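Local coordinates for protein hydrolase (Thermococcus thioreducens, PDB 6IAH) that hydrolyses phosphate esters as a magnesium-binding phosphatase of the haloacid dehalogenase superfamily with diverse substrate specificity, phosphoglycolate possibly being one of its substrates, at residues K179-L185 / N202-F206; R37-W43 / A67-E73; I131-L137 / D228-E234. One frame throughout, in Å; residues are numbered along the deposited sequence.

Contact 1 (K179-L185 / N202-F206)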
loop_
_atom_site.group_PDB
_atom_site.type_symbol
_atom_site.label_atom_id
_atom_site.label_comp_id
_atom_site.label_asym_id
_atom_site.label_seq_id
_atom_site.Cartn_x
_atom_site.Cartn_y
_atom_site.Cartn_z
ATOM N N LYS A 179 10.310 1.239 -2.830
ATOM C CA LYS A 179 10.433 0.275 -3.917
ATOM C C LYS A 179 10.023 1.013 -5.212
ATOM O O LYS A 179 9.114 1.824 -5.153
ATOM C CB LYS A 179 9.481 -0.929 -3.713
ATOM C CG LYS A 179 9.919 -1.765 -2.511
ATOM C CD LYS A 179 9.062 -2.974 -2.309
ATOM C CE LYS A 179 7.741 -2.588 -1.693
ATOM N NZ LYS A 179 6.827 -3.719 -1.430
ATOM N N PRO A 180 10.635 0.706 -6.376
ATOM C CA PRO A 180 11.523 -0.424 -6.534
ATOM C C PRO A 180 12.981 -0.043 -6.477
ATOM O O PRO A 180 13.798 -0.703 -7.100
ATOM C CB PRO A 180 11.133 -0.958 -7.893
ATOM C CG PRO A 180 10.733 0.253 -8.694
ATOM C CD PRO A 180 10.080 1.157 -7.693
ATOM N N ASP A 181 13.280 0.991 -5.720
ATOM C CA ASP A 181 14.672 1.417 -5.487
ATOM C C ASP A 181 15.426 0.329 -4.711
ATOM O O ASP A 181 15.133 0.067 -3.559
ATOM C CB ASP A 181 14.679 2.748 -4.733
ATOM C CG ASP A 181 16.079 3.278 -4.409
ATOM O OD1 ASP A 181 17.050 2.590 -4.733
ATOM O OD2 ASP A 181 16.201 4.380 -3.791
ATOM N N PRO A 182 16.473 -0.251 -5.320
ATOM C CA PRO A 182 17.148 -1.339 -4.683
ATOM C C PRO A 182 17.915 -0.958 -3.412
ATOM O O PRO A 182 18.256 -1.843 -2.640
ATOM C CB PRO A 182 18.105 -1.843 -5.775
ATOM C CG PRO A 182 18.397 -0.641 -6.602
ATOM C CD PRO A 182 17.101 0.096 -6.615
ATOM N N ARG A 183 18.149 0.313 -3.180
ATOM C CA ARG A 183 18.818 0.779 -1.940
ATOM C C ARG A 183 17.986 0.439 -0.686
ATOM O O ARG A 183 18.529 0.320 0.381
ATOM C CB ARG A 183 19.025 2.295 -1.981
ATOM C CG ARG A 183 19.945 2.771 -3.099
ATOM C CD ARG A 183 19.817 4.278 -3.365
ATOM N NE ARG A 183 20.614 4.668 -4.528
ATOM C CZ ARG A 183 20.302 4.447 -5.808
ATOM N NH1 ARG A 183 19.158 3.836 -6.148
ATOM N NH2 ARG A 183 21.146 4.851 -6.779
ATOM N N ALA A 184 16.665 0.291 -0.839
ATOM C CA ALA A 184 15.771 -0.125 0.237
ATOM C C ALA A 184 16.111 -1.516 0.788
ATOM O O ALA A 184 16.049 -1.758 1.998
ATOM C CB ALA A 184 14.292 -0.108 -0.252
ATOM N N LEU A 185 16.512 -2.415 -0.117
ATOM C CA LEU A 185 16.832 -3.752 0.254
ATOM C C LEU A 185 18.269 -3.756 0.770
ATOM O O LEU A 185 18.568 -4.393 1.796
ATOM C CB LEU A 185 16.616 -4.710 -0.939
ATOM C CG LEU A 185 16.758 -6.217 -0.622
ATOM C CD1 LEU A 185 15.995 -6.765 0.615
ATOM C CD2 LEU A 185 16.381 -6.989 -1.905
ATOM N N ASN A 202 5.850 -4.936 -9.239
ATOM C CA ASN A 202 6.761 -3.912 -8.718
ATOM C C ASN A 202 7.740 -4.498 -7.706
ATOM O O ASN A 202 8.907 -4.088 -7.663
ATOM C CB ASN A 202 6.010 -2.682 -8.136
ATOM C CG ASN A 202 6.942 -1.462 -7.980
ATOM O OD1 ASN A 202 7.320 -1.110 -6.900
ATOM N ND2 ASN A 202 7.299 -0.828 -9.089
ATOM N N ASP A 203 7.280 -5.445 -6.910
ATOM C CA ASP A 203 8.150 -6.200 -6.003
ATOM C C ASP A 203 9.209 -7.010 -6.749
ATOM O O ASP A 203 10.400 -7.055 -6.365
ATOM C CB ASP A 203 7.331 -7.121 -5.093
ATOM C CG ASP A 203 6.409 -6.354 -4.148
ATOM O OD1 ASP A 203 6.815 -5.292 -3.582
ATOM O OD2 ASP A 203 5.247 -6.806 -3.994
ATOM N N GLU A 204 8.783 -7.608 -7.856
ATOM C CA GLU A 204 9.688 -8.376 -8.716
ATOM C C GLU A 204 10.765 -7.506 -9.324
ATOM O O GLU A 204 11.975 -7.818 -9.250
ATOM C CB GLU A 204 8.905 -9.089 -9.817
ATOM C CG GLU A 204 9.750 -10.119 -10.537
ATOM C CD GLU A 204 8.927 -11.252 -11.114
ATOM O OE1 GLU A 204 7.882 -10.904 -11.641
ATOM O OE2 GLU A 204 9.312 -12.466 -11.009
ATOM N N LEU A 205 10.337 -6.333 -9.800
ATOM C CA LEU A 205 11.246 -5.332 -10.347
ATOM C C LEU A 205 12.243 -4.829 -9.336
ATOM O O LEU A 205 13.482 -4.638 -9.640
ATOM C CB LEU A 205 10.414 -4.168 -10.909
ATOM C CG LEU A 205 11.114 -2.921 -11.398
ATOM C CD1 LEU A 205 12.267 -3.147 -12.404
ATOM C CD2 LEU A 205 10.070 -1.986 -11.989
ATOM N N PHE A 206 11.732 -4.565 -8.119
ATOM C CA PHE A 206 12.586 -4.197 -6.990
ATOM C C PHE A 206 13.816 -5.122 -6.886
ATOM O O PHE A 206 15.008 -4.685 -6.708
ATOM C CB PHE A 206 11.686 -4.231 -5.719
ATOM C CG PHE A 206 12.373 -4.061 -4.398
ATOM C CD1 PHE A 206 13.323 -3.057 -4.184
ATOM C CD2 PHE A 206 11.962 -4.839 -3.303
ATOM C CE1 PHE A 206 13.867 -2.851 -2.932
ATOM C CE2 PHE A 206 12.512 -4.612 -2.038
ATOM C CZ PHE A 206 13.489 -3.647 -1.875
HETATM O O HOH W 1 6.605 1.145 -4.502
#
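The ammonium group of K179 has three partners: NZ donates to D203 OD1 at 2.7 Å in a salt bridge, pairs with D6 and is hydrogen-bonded to the Y196 hydroxyl. D203 OD1 receives it on the syn side, 18° out of the carboxylate plane, while OD2 is held by the backbone N-H groups of D199 and T200, which fixes the rotation of the carboxylate. A bend at chi3 (-76°) lets the lysine turn toward D203 after its CG has crossed the face of F206, 3.7 Å from the ring centroid. This is the metal site of the Rossmann-like HAD core: D6, D8 and D199 hold a magnesium ion, the nearest atom of the D203 side chain is about 4 Å from it, and K179 is probably the counterpart of the conserved motif III lysine of the family. The peptide bond before P180 is cis, and that proline packs CB at 4.0 Å from L205 CG, with CG beside the N202 amide. F206 also meets the turn into helix 183-189: D181 O comes to the ring edge, 3.2 Å from CE1, and L185 CB is 3.4 Å from CZ. In that turn D181 OD1 caps the helix, accepting from R183 N at 3.0 Å and from R183 NH1 at 2.8 Å through opposite faces of its carboxylate plane.

Contact 2 (R37-W43 / A67-E73)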
loop_
_atom_site.group_PDB
_atom_site.type_symbol
_atom_site.label_atom_id
_atom_site.label_comp_id
_atom_site.label_asym_id
_atom_site.label_seq_id
_atom_site.Cartn_x
_atom_site.Cartn_y
_atom_site.Cartn_z
ATOM N N ARG A 37 -24.336 10.441 -6.363
ATOM C CA ARG A 37 -23.885 9.332 -7.199
ATOM C C ARG A 37 -22.636 8.709 -6.513
ATOM O O ARG A 37 -21.771 9.436 -5.957
ATOM C CB ARG A 37 -23.535 9.767 -8.650
ATOM C CG ARG A 37 -24.478 10.743 -9.371
ATOM C CD ARG A 37 -23.983 11.106 -10.786
ATOM N NE ARG A 37 -22.904 12.143 -10.871
ATOM C CZ ARG A 37 -23.079 13.467 -10.850
ATOM N NH1 ARG A 37 -24.287 14.009 -10.735
ATOM N NH2 ARG A 37 -22.035 14.284 -10.928
ATOM N N GLU A 38 -22.591 7.380 -6.466
ATOM C CA GLU A 38 -21.508 6.725 -5.747
ATOM C C GLU A 38 -20.275 6.604 -6.615
ATOM O O GLU A 38 -20.313 6.568 -7.843
ATOM C CB GLU A 38 -21.890 5.356 -5.210
ATOM C CG GLU A 38 -22.637 5.396 -3.886
ATOM C CD GLU A 38 -23.245 4.049 -3.625
ATOM O OE1 GLU A 38 -22.499 3.156 -3.157
ATOM O OE2 GLU A 38 -24.433 3.885 -3.975
ATOM N N ILE A 39 -19.153 6.557 -5.933
ATOM C CA ILE A 39 -17.910 6.257 -6.603
ATOM C C ILE A 39 -17.840 4.743 -6.855
ATOM O O ILE A 39 -17.845 3.978 -5.882
ATOM C CB ILE A 39 -16.706 6.737 -5.744
ATOM C CG1 ILE A 39 -16.700 8.252 -5.697
ATOM C CG2 ILE A 39 -15.388 6.267 -6.336
ATOM C CD1 ILE A 39 -16.400 8.950 -7.001
ATOM N N LYS A 40 -17.765 4.332 -8.133
ATOM C CA LYS A 40 -17.664 2.910 -8.472
ATOM C C LYS A 40 -16.278 2.347 -8.123
ATOM O O LYS A 40 -15.242 3.012 -8.275
ATOM C CB LYS A 40 -17.971 2.665 -9.936
ATOM C CG LYS A 40 -19.425 2.696 -10.306
ATOM C CD LYS A 40 -19.565 2.448 -11.803
ATOM C CE LYS A 40 -20.805 3.113 -12.385
ATOM N NZ LYS A 40 -20.734 3.250 -13.886
ATOM N N PRO A 41 -16.253 1.098 -7.650
ATOM C CA PRO A 41 -14.986 0.527 -7.130
ATOM C C PRO A 41 -13.906 0.384 -8.204
ATOM O O PRO A 41 -12.710 0.640 -7.902
ATOM C CB PRO A 41 -15.435 -0.828 -6.563
ATOM C CG PRO A 41 -16.640 -1.204 -7.427
ATOM C CD PRO A 41 -17.339 0.085 -7.726
ATOM N N GLU A 42 -14.310 0.017 -9.427
ATOM C CA GLU A 42 -13.378 -0.108 -10.512
ATOM C C GLU A 42 -12.675 1.210 -10.852
ATOM O O GLU A 42 -11.552 1.151 -11.324
ATOM C CB GLU A 42 -13.975 -0.727 -11.782
ATOM C CG GLU A 42 -15.022 0.108 -12.517
ATOM C CD GLU A 42 -16.476 -0.283 -12.207
ATOM O OE1 GLU A 42 -16.752 -0.823 -11.088
ATOM O OE2 GLU A 42 -17.342 0.004 -13.082
ATOM N N TRP A 43 -13.334 2.365 -10.607
ATOM C CA TRP A 43 -12.729 3.678 -10.888
ATOM C C TRP A 43 -11.525 3.915 -9.997
ATOM O O TRP A 43 -10.518 4.378 -10.486
ATOM C CB TRP A 43 -13.695 4.848 -10.700
ATOM C CG TRP A 43 -14.889 4.805 -11.552
ATOM C CD1 TRP A 43 -15.064 4.091 -12.718
ATOM C CD2 TRP A 43 -16.063 5.577 -11.384
ATOM N NE1 TRP A 43 -16.304 4.357 -13.256
ATOM C CE2 TRP A 43 -16.935 5.263 -12.462
ATOM C CE3 TRP A 43 -16.470 6.513 -10.428
ATOM C CZ2 TRP A 43 -18.194 5.841 -12.593
ATOM C CZ3 TRP A 43 -17.724 7.100 -10.548
ATOM C CH2 TRP A 43 -18.583 6.750 -11.626
ATOM N N ALA A 67 -16.074 12.959 -10.958
ATOM C CA ALA A 67 -17.502 12.676 -10.646
ATOM C C ALA A 67 -18.330 13.947 -10.603
ATOM O O ALA A 67 -19.521 13.913 -10.942
ATOM C CB ALA A 67 -17.640 11.909 -9.353
ATOM N N LEU A 68 -17.721 15.076 -10.210
ATOM C CA LEU A 68 -18.418 16.371 -10.325
ATOM C C LEU A 68 -18.808 16.690 -11.723
ATOM O O LEU A 68 -19.811 17.393 -11.935
ATOM C CB LEU A 68 -17.574 17.547 -9.787
ATOM C CG LEU A 68 -17.617 17.779 -8.264
ATOM C CD1 LEU A 68 -16.665 18.919 -7.876
ATOM C CD2 LEU A 68 -19.052 18.126 -7.875
ATOM N N SER A 69 -17.979 16.249 -12.669
ATOM C CA SER A 69 -18.189 16.528 -14.083
ATOM C C SER A 69 -19.274 15.605 -14.659
ATOM O O SER A 69 -19.698 15.810 -15.780
ATOM C CB SER A 69 -16.923 16.318 -14.892
ATOM O OG SER A 69 -16.731 14.941 -15.176
ATOM N N GLY A 70 -19.666 14.570 -13.945
ATOM C CA GLY A 70 -20.677 13.648 -14.482
ATOM C C GLY A 70 -20.177 12.673 -15.559
ATOM O O GLY A 70 -21.007 11.914 -16.116
ATOM N N ARG A 71 -18.863 12.662 -15.843
ATOM C CA ARG A 71 -18.261 11.796 -16.894
ATOM C C ARG A 71 -17.089 10.948 -16.342
ATOM O O ARG A 71 -16.079 10.731 -17.037
ATOM C CB ARG A 71 -17.751 12.651 -18.053
ATOM C CG ARG A 71 -18.756 13.639 -18.598
ATOM C CD ARG A 71 -18.366 14.202 -19.948
ATOM N NE ARG A 71 -17.215 15.077 -19.809
ATOM C CZ ARG A 71 -15.949 14.797 -20.137
ATOM N NH1 ARG A 71 -15.596 13.640 -20.717
ATOM N NH2 ARG A 71 -15.013 15.732 -19.907
ATOM N N ALA A 72 -17.216 10.494 -15.097
ATOM C CA ALA A 72 -16.105 9.812 -14.441
ATOM C C ALA A 72 -15.660 8.582 -15.226
ATOM O O ALA A 72 -14.458 8.382 -15.513
ATOM C CB ALA A 72 -16.452 9.429 -13.039
ATOM N N GLU A 73 -16.632 7.788 -15.636
ATOM C CA GLU A 73 -16.291 6.612 -16.427
ATOM C C GLU A 73 -15.445 6.903 -17.643
ATOM O O GLU A 73 -14.399 6.257 -17.823
ATOM C CB GLU A 73 -17.545 5.831 -16.808
ATOM C CG GLU A 73 -17.203 4.557 -17.537
ATOM C CD GLU A 73 -17.975 3.430 -16.937
ATOM O OE1 GLU A 73 -17.612 3.029 -15.795
ATOM O OE2 GLU A 73 -18.987 3.042 -17.571
#
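The indole of W43 is sandwiched. The methyl of A72 sits over one face, CB 3.7 Å from the centroid of the six-membered ring in a CH-pi contact and 3.6 Å from CZ3, with the backbone N of E73 beside it; K40 CB lies against the opposite face. At the edge, NE1 donates to E73 OE1 at 3.1 Å, almost straight at 176°, with the acceptor in the ring plane. The carboxylate is turned nearly perpendicular to the indole and takes this N-H on its anti side. It gets there because E73 has CG anti to the backbone N (chi1 -176°) and then bends at chi2. K40 NZ adds a long salt bridge, 3.7 Å from E73 OE1, which probably eases the repulsion between E73 and E42, whose OE2 is 4.1 Å from the same oxygen. At the other end of the contact, the guanidinium of R37 turns its edge to the C-terminal part of helix 56-68. NH2 is modelled 2.5 Å from A67 O, a length short enough to be doubtful in detail, though the direction suits a hydrogen bond. A67 O also accepts from G70 N, and A67 CB touches I39 CD1 at 4.0 Å. G70, with its positive phi of 76°, follows the helix in a Schellman motif, and S69 OG accepts from R71 N in an ST turn. Together these form a tight corner between helices 56-68 and 72-78, braced by the start of helix 41-50, in the all-helical region that follows strand 12-13, consistent with the C1-type cap of HAD phosphatases.

Contact 3 (I131-L137 / D228-E234)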
loop_
_atom_site.group_PDB
_atom_site.type_symbol
_atom_site.label_atom_id
_atom_site.label_comp_id
_atom_site.label_asym_id
_atom_site.label_seq_id
_atom_site.Cartn_x
_atom_site.Cartn_y
_atom_site.Cartn_z
ATOM N N ILE A 131 -2.709 -12.130 7.027
ATOM C CA ILE A 131 -2.506 -13.376 6.253
ATOM C C ILE A 131 -1.503 -14.251 7.001
ATOM O O ILE A 131 -1.736 -15.401 7.245
ATOM C CB ILE A 131 -2.034 -13.114 4.801
ATOM C CG1 ILE A 131 -3.027 -12.200 4.071
ATOM C CG2 ILE A 131 -1.817 -14.434 4.077
ATOM C CD1 ILE A 131 -2.475 -11.548 2.805
ATOM N N VAL A 132 -0.398 -13.669 7.433
ATOM C CA VAL A 132 0.628 -14.463 8.102
ATOM C C VAL A 132 0.136 -14.935 9.498
ATOM O O VAL A 132 -0.705 -14.271 10.113
ATOM C CB VAL A 132 1.951 -13.676 8.139
ATOM C CG1 VAL A 132 1.860 -12.497 9.096
ATOM C CG2 VAL A 132 3.098 -14.597 8.470
ATOM N N ARG A 133 0.597 -16.116 9.939
ATOM C CA ARG A 133 0.330 -16.636 11.266
ATOM C C ARG A 133 1.537 -16.228 12.052
ATOM O O ARG A 133 2.649 -16.543 11.649
ATOM C CB ARG A 133 0.181 -18.152 11.262
ATOM C CG ARG A 133 -1.028 -18.547 10.412
ATOM C CD ARG A 133 -1.471 -19.969 10.722
ATOM N NE ARG A 133 -0.375 -20.944 10.661
ATOM C CZ ARG A 133 -0.040 -21.698 9.608
ATOM N NH1 ARG A 133 -0.675 -21.636 8.431
ATOM N NH2 ARG A 133 0.987 -22.542 9.754
ATOM N N ARG A 134 1.305 -15.547 13.177
ATOM C CA ARG A 134 2.386 -15.040 14.034
ATOM C C ARG A 134 3.319 -16.170 14.529
ATOM O O ARG A 134 4.529 -15.962 14.748
ATOM C CB ARG A 134 1.799 -14.216 15.220
ATOM C CG ARG A 134 0.465 -14.706 15.789
ATOM C CD ARG A 134 -0.162 -13.776 16.863
ATOM N NE ARG A 134 -0.882 -14.571 17.858
ATOM C CZ ARG A 134 -2.205 -14.747 17.916
ATOM N NH1 ARG A 134 -3.039 -14.135 17.072
ATOM N NH2 ARG A 134 -2.700 -15.542 18.851
ATOM N N GLY A 135 2.755 -17.358 14.714
ATOM C CA GLY A 135 3.533 -18.543 15.176
ATOM C C GLY A 135 4.635 -18.890 14.205
ATOM O O GLY A 135 5.769 -19.206 14.615
ATOM N N LEU A 136 4.363 -18.739 12.907
ATOM C CA LEU A 136 5.431 -18.913 11.908
ATOM C C LEU A 136 6.536 -17.870 11.967
ATOM O O LEU A 136 7.714 -18.224 11.761
ATOM C CB LEU A 136 4.896 -19.057 10.499
ATOM C CG LEU A 136 4.015 -20.287 10.303
ATOM C CD1 LEU A 136 3.296 -20.284 8.961
ATOM C CD2 LEU A 136 4.831 -21.586 10.469
ATOM N N LEU A 137 6.194 -16.611 12.226
ATOM C CA LEU A 137 7.212 -15.565 12.287
ATOM C C LEU A 137 8.088 -15.815 13.502
ATOM O O LEU A 137 9.296 -15.581 13.487
ATOM C CB LEU A 137 6.575 -14.159 12.326
ATOM C CG LEU A 137 5.838 -13.730 11.061
ATOM C CD1 LEU A 137 4.958 -12.538 11.300
ATOM C CD2 LEU A 137 6.788 -13.483 9.901
ATOM N N ASP A 228 0.947 -18.894 -0.317
ATOM C CA ASP A 228 0.946 -17.695 0.494
ATOM C C ASP A 228 2.201 -17.725 1.321
ATOM O O ASP A 228 2.998 -18.672 1.239
ATOM C CB ASP A 228 -0.299 -17.643 1.373
ATOM C CG ASP A 228 -0.468 -18.891 2.254
ATOM O OD1 ASP A 228 0.505 -19.420 2.837
ATOM O OD2 ASP A 228 -1.622 -19.349 2.377
ATOM N N VAL A 229 2.366 -16.682 2.119
ATOM C CA VAL A 229 3.589 -16.522 2.944
ATOM C C VAL A 229 3.731 -17.651 3.977
ATOM O O VAL A 229 4.829 -17.985 4.433
ATOM C CB VAL A 229 3.599 -15.138 3.607
ATOM C CG1 VAL A 229 2.508 -15.007 4.652
ATOM C CG2 VAL A 229 4.997 -14.828 4.191
ATOM N N ASN A 230 2.619 -18.242 4.383
ATOM C CA ASN A 230 2.704 -19.266 5.447
ATOM C C ASN A 230 3.256 -20.534 4.887
ATOM O O ASN A 230 4.067 -21.180 5.537
ATOM C CB ASN A 230 1.304 -19.526 6.068
ATOM C CG ASN A 230 0.798 -18.323 6.828
ATOM O OD1 ASN A 230 1.564 -17.674 7.569
ATOM N ND2 ASN A 230 -0.474 -17.990 6.637
ATOM N N GLU A 231 2.829 -20.903 3.678
ATOM C CA GLU A 231 3.399 -22.085 3.024
ATOM C C GLU A 231 4.873 -21.832 2.757
ATOM O O GLU A 231 5.723 -22.704 2.963
ATOM C CB GLU A 231 2.674 -22.387 1.727
ATOM C CG GLU A 231 3.225 -23.575 0.961
ATOM C CD GLU A 231 2.330 -23.868 -0.225
ATOM O OE1 GLU A 231 1.223 -24.357 0.037
ATOM O OE2 GLU A 231 2.659 -23.480 -1.374
ATOM N N PHE A 232 5.170 -20.629 2.308
ATOM C CA PHE A 232 6.566 -20.265 2.164
ATOM C C PHE A 232 7.370 -20.459 3.446
ATOM O O PHE A 232 8.482 -21.064 3.453
ATOM C CB PHE A 232 6.735 -18.841 1.646
ATOM C CG PHE A 232 8.191 -18.496 1.526
ATOM C CD1 PHE A 232 8.913 -19.001 0.461
ATOM C CD2 PHE A 232 8.857 -17.901 2.576
ATOM C CE1 PHE A 232 10.247 -18.790 0.353
ATOM C CE2 PHE A 232 10.240 -17.712 2.484
ATOM C CZ PHE A 232 10.893 -18.157 1.378
ATOM N N LEU A 233 6.852 -19.940 4.553
ATOM C CA LEU A 233 7.614 -20.028 5.820
ATOM C C LEU A 233 7.744 -21.449 6.334
ATOM O O LEU A 233 8.781 -21.822 6.825
ATOM C CB LEU A 233 7.031 -19.152 6.917
ATOM C CG LEU A 233 7.319 -17.661 6.717
ATOM C CD1 LEU A 233 6.486 -16.866 7.695
ATOM C CD2 LEU A 233 8.796 -17.260 6.843
ATOM N N GLU A 234 6.703 -22.251 6.162
ATOM C CA GLU A 234 6.770 -23.646 6.510
ATOM C C GLU A 234 7.786 -24.420 5.677
ATOM O O GLU A 234 8.550 -25.182 6.231
ATOM C CB GLU A 234 5.407 -24.281 6.292
ATOM C CG GLU A 234 4.468 -23.933 7.373
ATOM C CD GLU A 234 3.082 -24.478 7.095
ATOM O OE1 GLU A 234 2.726 -24.651 5.906
ATOM O OE2 GLU A 234 2.386 -24.736 8.103
HETATM O O HOH W 2 0.156 -23.065 5.792
#
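N230 lays its amide across the approach to helix 134-141 and uses both ends on the backbone: ND2 donates to I131 O at 2.9 Å, and OD1 accepts from R133 N at 3.0 Å. With CG anti to its own carbonyl carbon (chi1 -67°), the side chain leaves helix 229-239 toward the partner segment and spans the two peptide groups around V132. ND2 reaches I131 O from above the carbonyl plane, whereas R133 N is only modestly tilted from the plane of the amide carbonyl. R133 passes obliquely beside N230. Its chain bends at chi3 (-51°), bringing NH1 to 3.7 Å from N230 CB and NH2 to 3.1 Å from E234 OE2. That carboxylate oxygen is the end of an extended chain and lies in the guanidinium plane, but the arginine approaches it from above the carboxylate plane, 55° out. A water joins R133 NH1 to E234 OE1, closing a second path between the same two groups. L136 puts CD1 against one face of the R133 guanidinium and 3.4 Å from N230 OD1, while its CB meets L233 CD1 at 3.9 Å. L137 CD2 reaches the same L233 methyl, and V229 turns CG1 to V132 CB at 3.8 Å; V229, L233 and L137 also rest on F5 of the central strand 2-5. The chemistry implies a buried amide satisfied at both ends by main chain, which fixes its flip, with leucine and valine side chains packed beside it and the R133-E234 pair on the more exposed side.

In the fold
From the N terminus, the chain runs through strand 2-5 into the helical region, where contact 2 closes a short loop between 37-43 and 67-73 and joins the start of helix 41-50 to the corner between helices 56-68 and 72-78. It is complete before contact 3 opens at 131-137, just after strand 129-130. Contact 3 closes at 228-234, bringing two helices of the core together across 90 intervening residues. Contact 1 is nested inside that loop, tying the turn before helix 183-189 to helix 201-213. Contacts 1 and 3 have centres about 22 Å apart, both in the domain built round the parallel sheet; contact 2 lies on the opposite side of the chain's centre from each.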